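Local coordinates for protein Xaa-Pro dipeptidase (Pyrococcus horikoshii, PDB 1WY2) that probably splits dipeptides that carry proline at the C-terminal position, as a homodimeric metallopeptidase with two metal ions per subunit, at residues 31-36 and 123-128; 130-135 and 218-223; 329-334 and 340-345. One frame throughout, in Å; residues are numbered along the deposited sequence.

Overall arrangement
Interaction 1 lies in the N-terminal domain, and interactions 2 and 3 carry the metal ligands D223 and E330. Interactions 1 and 2 have centres about 12 Å apart and touch: Y33 CE1 lies 3.5 Å from E132 OE2, and the H219 ring stacks on Y32. Interactions 2 and 3 have centres about 13 Å apart. T332 OG1 and D223 O, 2.7 Å apart, probably share a hydrogen bond. D223 and E330 both bridge the two zinc ions, in a site completed by D212, H287 and E316. Interactions 1 and 3 do not touch; their centres are about 21 Å apart. The R125 side chain is about 10 Å from that of the zinc ligand H287.

Interaction 1 (31-36 and 123-128); sequences VYYISG and DMRIIK
Y33 holds CG anti to its backbone N (chi1 -173°), and this sends the phenol from helix 28-35 across to helix 118-125. R125 comes to meet it with CG beside its own backbone N, and a bend at chi3 turns the guanidinium off the ring, toward N30. Both helices belong to the creatinase/prolidase N-terminal domain, which is built on a mixed six-stranded sheet.

The Y33 and R125 side chains run antiparallel. R125 CG sits over the centre of the Y33 ring in a CH-pi contact. It is 3.6 Å from the ring centroid and only 4° off the normal. The guanidinium does not lie flat on the ring; the two planes are 47° apart. Its polar end has other partners. NH1 bonds to N30 OD1, and NH2 forms salt bridges with E292 and E295. K7 adds a cation-pi contact to the Y33 ring.

M124 meets the ring obliquely through its CB, which lies 3.8 Å from Y33 CE2. The M124 side chain also packs on K7 and K10 of helix 6-17. The contact is buried, and E132 of helix 130-153 also touches Y33.

Y33 OH is 2.7 Å from water 1, which lies 2.8 Å from I127 O and appears to donate to it. The water thus links the Y33 hydroxyl to the backbone at I127. The chain here is also held from within: K128 NZ donates to R125 O at 2.8 Å and forms a salt bridge with E295.

Helix 28-35 ends at G36, which has positive phi. In the last turn of this helix, V31 O accepts two bonds from S35. S35 N reaches it at 2.9 Å and S35 OG at 2.7 Å, from opposite faces of the carbonyl plane.

Interaction 2 (130-135 and 218-223); sequences EKEIKI and QHYNSD. With ZN (zinc ion), chain D; ZN (zinc ion), chain E.
Y220 OH donates a short hydrogen bond of 2.5 Å to E132 OE2. The bond uses the anti lone pair of OE2, away from OE1. OE2 lies at the edge of the Y220 ring, near its plane, while the carboxylate itself is turned 86° from the ring. The E132 chain runs close to the phenol as well, with CG 3.6 Å from Y220 CZ.

I135 supplies the apolar half of the contact, one turn further along the helix. Its CG2 is anti to the backbone N and packs 3.9 Å from Y220 CB. The same methyl lies 4.0 Å from Q218 CB. I135 CD1 approaches the ring obliquely, 4.1 Å from Y220 CD1.

A second shell surrounds these groups. The other E132 oxygen, OE1, accepts a hydrogen bond from S129 N, just ahead of the helix. L291 and I136 pack on the Y220 side chain. Past Y220 the strand is tethered by bonds from N221 to G290 and from S222 OG to A215 N. The segment then reaches the metals: D223 binds one zinc ion through OD1 at 2.0 Å and the other through OD2 at 2.1 Å.

The contact thus sets the first turns of helix 130-153 against the start of strand 220-229, with I135 also touching Y217 of the adjacent antiparallel strand 208-217.

Interaction 3 (329-334 and 340-345); sequences IEDTIL and SKRLTK. With ZN (zinc ion), chain D; ZN (zinc ion), chain E.
D331 and R342 meet with their flat groups turned 59° apart. R342 grips the carboxylate side-on in a salt bridge, with one nitrogen to each oxygen. NE donates to OD2 at 2.9 Å; OD2 lies in the guanidinium plane, but NE stands above the carboxylate plane. R342 NH2 reaches D331 OD1 at 3.3 Å on the syn side.

T344 approaches D331 OD1 from the anti side. Both donors to OD1 stand tilted from the carboxylate plane, on one face. T344 OG1 sits between the backbone N and the carbonyl carbon (chi1 44°), where it serves two partners. It donates to D331 OD1 at 2.7 Å and accepts from T332 N at 3.0 Å. R226 and Q248 also hold the buried D331 carboxylate, so several donors share this charge.

The backbone pairing is antiparallel. L334 and K341 form a hydrogen-bonded pair, with L334 N to K341 O at 2.8 Å. I333 and R342 form the non-hydrogen-bonded pair beside it. Beyond strand 339-342, L343 N bonds to T332 O at 2.9 Å. L343 spreads its methyls, CD1 against T332 CG2 and CD2 against L334 CB.

The strand 325-336 of this hairpin also presents E330, whose OE1 and OE2 each bind one zinc ion. T225 bonds to OE1. A carboxylate bridging two metals is characteristic of the dinuclear site in the pita-bread fold of M24 peptidases.

Interaction 1 (31-36 and 123-128)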
loop_
_atom_site.group_PDB
_atom_site.type_symbol
_atom_site.label_atom_id
_atom_site.label_comp_id
_atom_site.label_asym_id
_atom_site.label_seq_id
_atom_site.Cartn_x
_atom_site.Cartn_y
_atom_site.Cartn_z
ATOM N N VAL A 31 -2.303 -0.420 15.176
ATOM C CA VAL A 31 -2.222 0.787 15.989
ATOM C C VAL A 31 -3.618 1.392 16.089
ATOM O O VAL A 31 -4.037 1.845 17.154
ATOM C CB VAL A 31 -1.258 1.818 15.371
ATOM C CG1 VAL A 31 -1.336 3.137 16.139
ATOM C CG2 VAL A 31 0.154 1.272 15.406
ATOM N N TYR A 32 -4.343 1.391 14.974
ATOM C CA TYR A 32 -5.697 1.935 14.963
ATOM C C TYR A 32 -6.628 1.064 15.796
ATOM O O TYR A 32 -7.434 1.564 16.587
ATOM C CB TYR A 32 -6.241 2.009 13.533
ATOM C CG TYR A 32 -7.687 2.452 13.494
ATOM C CD1 TYR A 32 -8.034 3.773 13.771
ATOM C CD2 TYR A 32 -8.714 1.534 13.265
ATOM C CE1 TYR A 32 -9.366 4.170 13.828
ATOM C CE2 TYR A 32 -10.055 1.923 13.322
ATOM C CZ TYR A 32 -10.370 3.242 13.606
ATOM O OH TYR A 32 -11.692 3.634 13.689
ATOM N N TYR A 33 -6.514 -0.247 15.612
ATOM C CA TYR A 33 -7.362 -1.187 16.331
ATOM C C TYR A 33 -7.263 -1.005 17.840
ATOM O O TYR A 33 -8.268 -1.004 18.545
ATOM C CB TYR A 33 -6.968 -2.622 15.982
ATOM C CG TYR A 33 -7.907 -3.670 16.542
ATOM C CD1 TYR A 33 -9.186 -3.842 16.014
ATOM C CD2 TYR A 33 -7.510 -4.501 17.590
ATOM C CE1 TYR A 33 -10.048 -4.820 16.513
ATOM C CE2 TYR A 33 -8.362 -5.481 18.096
ATOM C CZ TYR A 33 -9.629 -5.635 17.554
ATOM O OH TYR A 33 -10.475 -6.598 18.056
ATOM N N ILE A 34 -6.039 -0.836 18.325
ATOM C CA ILE A 34 -5.796 -0.699 19.755
ATOM C C ILE A 34 -5.967 0.704 20.347
ATOM O O ILE A 34 -6.511 0.845 21.442
ATOM C CB ILE A 34 -4.379 -1.217 20.093
ATOM C CG1 ILE A 34 -4.272 -2.691 19.693
ATOM C CG2 ILE A 34 -4.085 -1.053 21.579
ATOM C CD1 ILE A 34 -2.859 -3.236 19.743
ATOM N N SER A 35 -5.529 1.735 19.627
ATOM C CA SER A 35 -5.605 3.105 20.145
ATOM C C SER A 35 -6.657 4.008 19.511
ATOM O O SER A 35 -7.082 4.994 20.121
ATOM C CB SER A 35 -4.245 3.788 19.999
ATOM O OG SER A 35 -4.008 4.137 18.645
ATOM N N GLY A 36 -7.072 3.682 18.292
ATOM C CA GLY A 36 -8.053 4.509 17.609
ATOM C C GLY A 36 -7.375 5.622 16.825
ATOM O O GLY A 36 -8.034 6.403 16.134
ATOM N N ASP A 123 -6.469 -13.388 17.562
ATOM C CA ASP A 123 -7.620 -13.785 18.358
ATOM C C ASP A 123 -8.619 -12.649 18.564
ATOM O O ASP A 123 -9.821 -12.889 18.644
ATOM C CB ASP A 123 -7.162 -14.358 19.706
ATOM C CG ASP A 123 -6.561 -15.754 19.574
ATOM O OD1 ASP A 123 -6.525 -16.292 18.445
ATOM O OD2 ASP A 123 -6.122 -16.317 20.599
ATOM N N MET A 124 -8.124 -11.418 18.645
ATOM C CA MET A 124 -9.006 -10.270 18.814
ATOM C C MET A 124 -9.648 -9.835 17.498
ATOM O O MET A 124 -10.872 -9.762 17.392
ATOM C CB MET A 124 -8.246 -9.079 19.404
ATOM C CG MET A 124 -7.792 -9.266 20.843
ATOM S SD MET A 124 -7.174 -7.716 21.539
ATOM C CE MET A 124 -5.608 -7.566 20.668
ATOM N N ARG A 125 -8.823 -9.567 16.490
ATOM C CA ARG A 125 -9.329 -9.090 15.206
ATOM C C ARG A 125 -10.160 -10.070 14.379
ATOM O O ARG A 125 -11.006 -9.647 13.594
ATOM C CB ARG A 125 -8.169 -8.556 14.355
ATOM C CG ARG A 125 -7.656 -7.183 14.808
ATOM C CD ARG A 125 -6.445 -6.734 13.995
ATOM N NE ARG A 125 -6.736 -6.677 12.566
ATOM C CZ ARG A 125 -5.807 -6.619 11.617
ATOM N NH1 ARG A 125 -4.520 -6.605 11.940
ATOM N NH2 ARG A 125 -6.166 -6.598 10.340
ATOM N N ILE A 126 -9.930 -11.364 14.566
ATOM C CA ILE A 126 -10.646 -12.390 13.807
ATOM C C ILE A 126 -12.146 -12.466 14.111
ATOM O O ILE A 126 -12.922 -12.976 13.304
ATOM C CB ILE A 126 -9.992 -13.777 14.019
ATOM C CG1 ILE A 126 -10.384 -14.718 12.873
ATOM C CG2 ILE A 126 -10.398 -14.345 15.372
ATOM C CD1 ILE A 126 -9.570 -16.005 12.825
ATOM N N ILE A 127 -12.546 -11.964 15.276
ATOM C CA ILE A 127 -13.955 -11.946 15.663
ATOM C C ILE A 127 -14.410 -10.491 15.640
ATOM O O ILE A 127 -13.927 -9.672 16.421
ATOM C CB ILE A 127 -14.165 -12.511 17.084
ATOM C CG1 ILE A 127 -13.596 -13.931 17.173
ATOM C CG2 ILE A 127 -15.656 -12.488 17.436
ATOM C CD1 ILE A 127 -14.178 -14.913 16.170
ATOM N N LYS A 128 -15.332 -10.165 14.737
ATOM C CA LYS A 128 -15.826 -8.798 14.618
ATOM C C LYS A 128 -16.969 -8.498 15.584
ATOM O O LYS A 128 -17.825 -9.349 15.839
ATOM C CB LYS A 128 -16.297 -8.517 13.181
ATOM C CG LYS A 128 -15.195 -8.106 12.202
ATOM C CD LYS A 128 -14.161 -9.203 11.999
ATOM C CE LYS A 128 -13.089 -8.772 11.002
ATOM N NZ LYS A 128 -11.953 -9.753 10.934
HETATM O O HOH W 1 -12.315 -7.346 16.219
#

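Interaction 2 (130-135 and 218-223)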
loop_
_atom_site.group_PDB
_atom_site.type_symbol
_atom_site.label_atom_id
_atom_site.label_comp_id
_atom_site.label_asym_id
_atom_site.label_seq_id
_atom_site.Cartn_x
_atom_site.Cartn_y
_atom_site.Cartn_z
ATOM N N GLU A 130 -20.351 -6.212 16.821
ATOM C CA GLU A 130 -21.530 -5.765 16.090
ATOM C C GLU A 130 -21.226 -4.424 15.418
ATOM O O GLU A 130 -21.684 -4.158 14.308
ATOM C CB GLU A 130 -22.725 -5.617 17.036
ATOM C CG GLU A 130 -23.091 -6.898 17.772
ATOM C CD GLU A 130 -24.341 -6.745 18.619
ATOM O OE1 GLU A 130 -24.395 -5.803 19.438
ATOM O OE2 GLU A 130 -25.269 -7.567 18.466
ATOM N N LYS A 131 -20.446 -3.589 16.098
ATOM C CA LYS A 131 -20.069 -2.281 15.571
ATOM C C LYS A 131 -19.223 -2.415 14.305
ATOM O O LYS A 131 -19.442 -1.701 13.323
ATOM C CB LYS A 131 -19.289 -1.492 16.630
ATOM C CG LYS A 131 -18.671 -0.197 16.121
ATOM C CD LYS A 131 -17.939 0.548 17.232
ATOM C CE LYS A 131 -17.087 1.684 16.681
ATOM N NZ LYS A 131 -15.960 1.172 15.843
ATOM N N GLU A 132 -18.254 -3.326 14.332
ATOM C CA GLU A 132 -17.384 -3.535 13.176
ATOM C C GLU A 132 -18.164 -4.109 12.001
ATOM O O GLU A 132 -17.944 -3.725 10.849
ATOM C CB GLU A 132 -16.229 -4.480 13.530
ATOM C CG GLU A 132 -15.184 -3.871 14.450
ATOM C CD GLU A 132 -14.097 -4.862 14.827
ATOM O OE1 GLU A 132 -14.424 -5.904 15.430
ATOM O OE2 GLU A 132 -12.915 -4.596 14.523
ATOM N N ILE A 133 -19.073 -5.030 12.296
ATOM C CA ILE A 133 -19.880 -5.660 11.260
ATOM C C ILE A 133 -20.708 -4.627 10.504
ATOM O O ILE A 133 -20.818 -4.688 9.280
ATOM C CB ILE A 133 -20.800 -6.748 11.862
ATOM C CG1 ILE A 133 -19.943 -7.921 12.353
ATOM C CG2 ILE A 133 -21.813 -7.224 10.824
ATOM C CD1 ILE A 133 -20.710 -8.963 13.155
ATOM N N LYS A 134 -21.278 -3.669 11.230
ATOM C CA LYS A 134 -22.075 -2.622 10.597
ATOM C C LYS A 134 -21.234 -1.799 9.620
ATOM O O LYS A 134 -21.708 -1.431 8.544
ATOM C CB LYS A 134 -22.686 -1.702 11.658
ATOM C CG LYS A 134 -23.752 -2.375 12.507
ATOM C CD LYS A 134 -24.301 -1.425 13.558
ATOM C CE LYS A 134 -25.373 -2.098 14.401
ATOM N NZ LYS A 134 -25.916 -1.189 15.449
ATOM N N ILE A 135 -19.991 -1.511 9.992
ATOM C CA ILE A 135 -19.110 -0.736 9.123
ATOM C C ILE A 135 -18.750 -1.555 7.886
ATOM O O ILE A 135 -18.785 -1.049 6.765
ATOM C CB ILE A 135 -17.809 -0.328 9.846
ATOM C CG1 ILE A 135 -18.142 0.447 11.124
ATOM C CG2 ILE A 135 -16.959 0.545 8.924
ATOM C CD1 ILE A 135 -16.918 0.912 11.899
ATOM N N GLN A 218 -14.425 3.979 6.357
ATOM C CA GLN A 218 -14.252 4.190 7.781
ATOM C C GLN A 218 -13.357 3.119 8.407
ATOM O O GLN A 218 -13.691 2.513 9.428
ATOM C CB GLN A 218 -15.628 4.263 8.456
ATOM C CG GLN A 218 -16.335 5.591 8.165
ATOM C CD GLN A 218 -17.794 5.632 8.594
ATOM O OE1 GLN A 218 -18.163 5.117 9.647
ATOM N NE2 GLN A 218 -18.627 6.272 7.780
ATOM N N HIS A 219 -12.217 2.898 7.749
ATOM C CA HIS A 219 -11.182 1.962 8.182
ATOM C C HIS A 219 -11.386 0.476 7.895
ATOM O O HIS A 219 -10.443 -0.310 8.024
ATOM C CB HIS A 219 -10.908 2.162 9.675
ATOM C CG HIS A 219 -10.367 3.518 10.005
ATOM N ND1 HIS A 219 -9.083 3.905 9.687
ATOM C CD2 HIS A 219 -10.949 4.591 10.592
ATOM C CE1 HIS A 219 -8.897 5.157 10.064
ATOM N NE2 HIS A 219 -10.013 5.596 10.616
ATOM N N TYR A 220 -12.593 0.087 7.495
ATOM C CA TYR A 220 -12.851 -1.317 7.198
ATOM C C TYR A 220 -13.012 -1.580 5.710
ATOM O O TYR A 220 -13.323 -0.678 4.939
ATOM C CB TYR A 220 -14.061 -1.821 7.988
ATOM C CG TYR A 220 -13.722 -1.983 9.452
ATOM C CD1 TYR A 220 -13.636 -0.873 10.290
ATOM C CD2 TYR A 220 -13.394 -3.233 9.978
ATOM C CE1 TYR A 220 -13.227 -0.999 11.614
ATOM C CE2 TYR A 220 -12.979 -3.373 11.309
ATOM C CZ TYR A 220 -12.899 -2.245 12.117
ATOM O OH TYR A 220 -12.474 -2.352 13.421
ATOM N N ASN A 221 -12.792 -2.829 5.316
ATOM C CA ASN A 221 -12.844 -3.209 3.909
ATOM C C ASN A 221 -14.015 -4.074 3.467
ATOM O O ASN A 221 -14.729 -4.654 4.282
ATOM C CB ASN A 221 -11.541 -3.933 3.554
ATOM C CG ASN A 221 -10.325 -3.033 3.673
ATOM O OD1 ASN A 221 -9.975 -2.321 2.736
ATOM N ND2 ASN A 221 -9.680 -3.053 4.838
ATOM N N SER A 222 -14.193 -4.138 2.148
ATOM C CA SER A 222 -15.226 -4.955 1.515
ATOM C C SER A 222 -14.544 -5.597 0.305
ATOM O O SER A 222 -13.507 -5.116 -0.158
ATOM C CB SER A 222 -16.420 -4.101 1.074
ATOM O OG SER A 222 -16.010 -3.034 0.241
ATOM N N ASP A 223 -15.120 -6.672 -0.211
ATOM C CA ASP A 223 -14.505 -7.381 -1.327
ATOM C C ASP A 223 -15.594 -8.140 -2.071
ATOM O O ASP A 223 -16.348 -8.900 -1.465
ATOM C CB ASP A 223 -13.460 -8.350 -0.759
ATOM C CG ASP A 223 -12.495 -8.870 -1.798
ATOM O OD1 ASP A 223 -12.680 -8.600 -3.004
ATOM O OD2 ASP A 223 -11.543 -9.561 -1.383
HETATM ZN ZN ZN D . -11.977 -9.764 -4.485
HETATM ZN ZN ZN E . -11.053 -11.525 -2.037
#

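Interaction 3 (329-334 and 340-345)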
loop_
_atom_site.group_PDB
_atom_site.type_symbol
_atom_site.label_atom_id
_atom_site.label_comp_id
_atom_site.label_asym_id
_atom_site.label_seq_id
_atom_site.Cartn_x
_atom_site.Cartn_y
_atom_site.Cartn_z
ATOM N N ILE A 329 -16.577 -15.718 -8.788
ATOM C CA ILE A 329 -17.743 -15.155 -8.117
ATOM C C ILE A 329 -17.353 -15.100 -6.649
ATOM O O ILE A 329 -17.041 -16.125 -6.045
ATOM C CB ILE A 329 -18.986 -16.039 -8.324
ATOM C CG1 ILE A 329 -19.306 -16.115 -9.822
ATOM C CG2 ILE A 329 -20.168 -15.459 -7.554
ATOM C CD1 ILE A 329 -20.437 -17.066 -10.177
ATOM N N GLU A 330 -17.351 -13.894 -6.090
ATOM C CA GLU A 330 -16.933 -13.677 -4.711
ATOM C C GLU A 330 -17.881 -12.839 -3.866
ATOM O O GLU A 330 -18.379 -11.805 -4.314
ATOM C CB GLU A 330 -15.552 -13.005 -4.707
ATOM C CG GLU A 330 -15.164 -12.366 -3.377
ATOM C CD GLU A 330 -13.815 -11.677 -3.417
ATOM O OE1 GLU A 330 -13.489 -11.059 -4.452
ATOM O OE2 GLU A 330 -13.093 -11.740 -2.402
ATOM N N ASP A 331 -18.119 -13.299 -2.640
ATOM C CA ASP A 331 -18.958 -12.583 -1.677
ATOM C C ASP A 331 -18.164 -12.429 -0.389
ATOM O O ASP A 331 -17.283 -13.234 -0.100
ATOM C CB ASP A 331 -20.219 -13.379 -1.301
ATOM C CG ASP A 331 -21.350 -13.216 -2.291
ATOM O OD1 ASP A 331 -21.607 -12.076 -2.725
ATOM O OD2 ASP A 331 -21.997 -14.239 -2.609
ATOM N N THR A 332 -18.475 -11.387 0.376
ATOM C CA THR A 332 -17.866 -11.210 1.688
ATOM C C THR A 332 -19.020 -11.693 2.555
ATOM O O THR A 332 -20.160 -11.267 2.349
ATOM C CB THR A 332 -17.571 -9.737 2.012
ATOM O OG1 THR A 332 -16.475 -9.283 1.211
ATOM C CG2 THR A 332 -17.202 -9.576 3.489
ATOM N N ILE A 333 -18.751 -12.599 3.486
ATOM C CA ILE A 333 -19.818 -13.115 4.333
ATOM C C ILE A 333 -19.471 -13.068 5.807
ATOM O O ILE A 333 -18.303 -12.989 6.188
ATOM C CB ILE A 333 -20.185 -14.577 3.969
ATOM C CG1 ILE A 333 -19.029 -15.516 4.324
ATOM C CG2 ILE A 333 -20.516 -14.674 2.476
ATOM C CD1 ILE A 333 -19.389 -16.996 4.235
ATOM N N LEU A 334 -20.512 -13.114 6.627
ATOM C CA LEU A 334 -20.373 -13.101 8.071
ATOM C C LEU A 334 -20.821 -14.458 8.597
ATOM O O LEU A 334 -21.859 -14.980 8.182
ATOM C CB LEU A 334 -21.259 -12.007 8.673
ATOM C CG LEU A 334 -21.485 -12.076 10.188
ATOM C CD1 LEU A 334 -20.192 -11.754 10.924
ATOM C CD2 LEU A 334 -22.576 -11.097 10.577
ATOM N N SER A 340 -24.545 -18.489 7.857
ATOM C CA SER A 340 -23.835 -17.315 7.369
ATOM C C SER A 340 -24.782 -16.259 6.822
ATOM O O SER A 340 -25.963 -16.518 6.595
ATOM C CB SER A 340 -22.849 -17.720 6.272
ATOM O OG SER A 340 -23.537 -18.161 5.115
ATOM N N LYS A 341 -24.243 -15.064 6.624
ATOM C CA LYS A 341 -24.992 -13.943 6.080
ATOM C C LYS A 341 -24.138 -13.323 4.979
ATOM O O LYS A 341 -22.953 -13.056 5.188
ATOM C CB LYS A 341 -25.262 -12.891 7.159
ATOM C CG LYS A 341 -25.899 -11.621 6.611
ATOM C CD LYS A 341 -26.037 -10.536 7.665
ATOM C CE LYS A 341 -26.756 -9.328 7.082
ATOM N NZ LYS A 341 -26.951 -8.249 8.082
ATOM N N ARG A 342 -24.726 -13.111 3.807
ATOM C CA ARG A 342 -23.990 -12.497 2.708
ATOM C C ARG A 342 -23.998 -10.982 2.911
ATOM O O ARG A 342 -25.059 -10.356 2.883
ATOM C CB ARG A 342 -24.641 -12.859 1.364
ATOM C CG ARG A 342 -24.509 -14.332 0.988
ATOM C CD ARG A 342 -25.210 -14.646 -0.334
ATOM N NE ARG A 342 -24.667 -13.866 -1.445
ATOM C CZ ARG A 342 -25.411 -13.137 -2.271
ATOM N NH1 ARG A 342 -26.728 -13.089 -2.110
ATOM N NH2 ARG A 342 -24.841 -12.456 -3.254
ATOM N N LEU A 343 -22.823 -10.391 3.131
ATOM C CA LEU A 343 -22.744 -8.946 3.341
ATOM C C LEU A 343 -22.808 -8.234 1.994
ATOM O O LEU A 343 -23.340 -7.129 1.892
ATOM C CB LEU A 343 -21.468 -8.585 4.108
ATOM C CG LEU A 343 -21.348 -9.273 5.476
ATOM C CD1 LEU A 343 -20.101 -8.768 6.190
ATOM C CD2 LEU A 343 -22.588 -8.989 6.324
ATOM N N THR A 344 -22.250 -8.869 0.963
ATOM C CA THR A 344 -22.328 -8.337 -0.392
ATOM C C THR A 344 -23.597 -9.009 -0.908
ATOM O O THR A 344 -23.752 -10.225 -0.780
ATOM C CB THR A 344 -21.099 -8.730 -1.238
ATOM O OG1 THR A 344 -20.785 -10.113 -1.031
ATOM C CG2 THR A 344 -19.908 -7.871 -0.856
ATOM N N LYS A 345 -24.505 -8.230 -1.481
ATOM C CA LYS A 345 -25.790 -8.777 -1.913
ATOM C C LYS A 345 -26.117 -8.769 -3.404
ATOM O O LYS A 345 -27.202 -9.193 -3.800
ATOM C CB LYS A 345 -26.898 -8.050 -1.146
ATOM C CG LYS A 345 -26.658 -8.028 0.361
ATOM C CD LYS A 345 -27.590 -7.068 1.083
ATOM C CE LYS A 345 -27.230 -6.973 2.562
ATOM N NZ LYS A 345 -28.105 -6.001 3.286
HETATM ZN ZN ZN D . -11.977 -9.764 -4.485
HETATM ZN ZN ZN E . -11.053 -11.525 -2.037
#